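Local atomic coordinates of transcription factor tau subunit sfc1 (Schizosaccharomyces pombe, PDB entry 4BJI), a protein that serves as a subunit of TFIIIC, in the tauA domain that binds boxA promoter DNA of tRNA and similar genes to activate RNA polymerase III transcription. Residues C143-D147 / P148-P152. Numbering follows the deposited sequence.
Sequences CDIVD and PTIAP
An Asx motif, in which a type I beta turn from Asp147 to Ile150 has its first three residues also forming an Asx turn, carries the chain from the loop after strand 139-141 towards helix 151-155 of the sfc1 DNA-binding domain. Asp147 serves it with two acceptors. Its carboxylate reaches past the Pro148 nitrogen, CG anti to the backbone N (chi1 -178°), and brings OD1 to Thr149 N at 2.9 Å, the bond that closes the Asx turn. The same OD1 takes the Thr149 hydroxyl on its syn side, with OG1 at 2.8 Å and somewhat out of the carboxylate plane. Thr149 OG1 can lean back to it because it stands between its own backbone N and carbonyl carbon (chi1 69°). Lys185 of helix 172-189 reaches both Asp147 OD2, in a salt bridge, and Thr149 OG1, tying the turn to that helix. Two bonds at OD1 and the salt bridge at OD2 together restrain the rotation of the carboxylate. The backbone O of Asp147 is shared as well: Ile150 N donates at 3.1 Å in a bent bond that closes the beta turn, whereas Ala151 N gives an almost straight bond of 2.9 Å. With an alanine here, Thr149 N and its hydroxyl would probably lose their common acceptor and Lys185 this carboxylate, leaving the turn less firmly set. Towards helix 172-189, Ile150 crosses the carboxylate at a slant, CD1 lying 3.6 Å from Asp147 OD2, and packs on Val178, Leu181 and Met182. Ile145, which also rests on Met182, crosses Ile150 at about a right angle, the two CG2 methyls meeting at 4.0 Å. Ala151 CB lies 3.5 Å from Ile145 O and 3.4 Å from Asp147 O.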
# COMPACT_ATOMS: atom_id res chain seq x y z
N CYS A 143 -0.31 6.48 3.62
CA CYS A 143 0.73 7.49 3.80
C CYS A 143 1.09 8.22 2.52
O CYS A 143 1.74 9.28 2.59
CB CYS A 143 1.97 6.85 4.43
SG CYS A 143 2.68 5.46 3.49
N ASP A 144 0.71 7.66 1.37
CA ASP A 144 1.00 8.25 0.08
C ASP A 144 -0.21 9.02 -0.48
O ASP A 144 -0.15 9.50 -1.62
CB ASP A 144 1.44 7.18 -0.91
CG ASP A 144 2.69 6.44 -0.46
OD1 ASP A 144 3.54 7.05 0.20
OD2 ASP A 144 2.79 5.25 -0.81
N ILE A 145 -1.26 9.17 0.32
CA ILE A 145 -2.43 9.95 -0.08
C ILE A 145 -2.20 11.39 0.36
O ILE A 145 -2.27 11.73 1.56
CB ILE A 145 -3.72 9.40 0.53
CG1 ILE A 145 -3.94 7.97 0.09
CG2 ILE A 145 -4.89 10.32 0.12
CD1 ILE A 145 -5.10 7.35 0.80
N VAL A 146 -1.91 12.26 -0.60
CA VAL A 146 -1.64 13.66 -0.27
C VAL A 146 -2.83 14.56 -0.60
O VAL A 146 -2.89 15.75 -0.18
CB VAL A 146 -0.38 14.22 -1.00
CG1 VAL A 146 0.85 13.40 -0.60
CG2 VAL A 146 -0.56 14.27 -2.51
N ASP A 147 -3.80 14.05 -1.34
CA ASP A 147 -5.01 14.81 -1.70
C ASP A 147 -5.57 15.47 -0.44
O ASP A 147 -5.90 14.76 0.51
CB ASP A 147 -6.03 13.85 -2.29
CG ASP A 147 -7.31 14.52 -2.76
OD1 ASP A 147 -7.71 15.51 -2.14
OD2 ASP A 147 -7.92 14.02 -3.71
N PRO A 148 -5.64 16.81 -0.40
CA PRO A 148 -5.98 17.51 0.84
C PRO A 148 -7.44 17.40 1.24
O PRO A 148 -7.79 17.81 2.38
CB PRO A 148 -5.53 18.97 0.54
CG PRO A 148 -5.63 19.10 -0.90
CD PRO A 148 -5.21 17.74 -1.46
N THR A 149 -8.28 16.89 0.36
CA THR A 149 -9.67 16.64 0.70
C THR A 149 -9.87 15.24 1.27
O THR A 149 -10.84 14.98 1.96
CB THR A 149 -10.60 16.84 -0.51
OG1 THR A 149 -10.38 15.81 -1.49
CG2 THR A 149 -10.36 18.17 -1.10
N ILE A 150 -8.96 14.31 0.99
CA ILE A 150 -9.10 12.93 1.46
C ILE A 150 -8.21 12.64 2.67
O ILE A 150 -8.61 11.97 3.63
CB ILE A 150 -8.78 11.94 0.33
CG1 ILE A 150 -9.79 12.20 -0.81
CG2 ILE A 150 -8.85 10.52 0.85
CD1 ILE A 150 -9.62 11.32 -2.08
N ALA A 151 -6.97 13.12 2.65
CA ALA A 151 -6.06 12.78 3.71
C ALA A 151 -6.59 13.10 5.13
O ALA A 151 -6.40 12.28 6.03
CB ALA A 151 -4.72 13.45 3.45
N PRO A 152 -7.25 14.25 5.34
CA PRO A 152 -7.74 14.51 6.71
C PRO A 152 -8.75 13.49 7.20
O PRO A 152 -8.87 13.26 8.42
CB PRO A 152 -8.41 15.89 6.60
CG PRO A 152 -7.74 16.53 5.42
CD PRO A 152 -7.50 15.38 4.44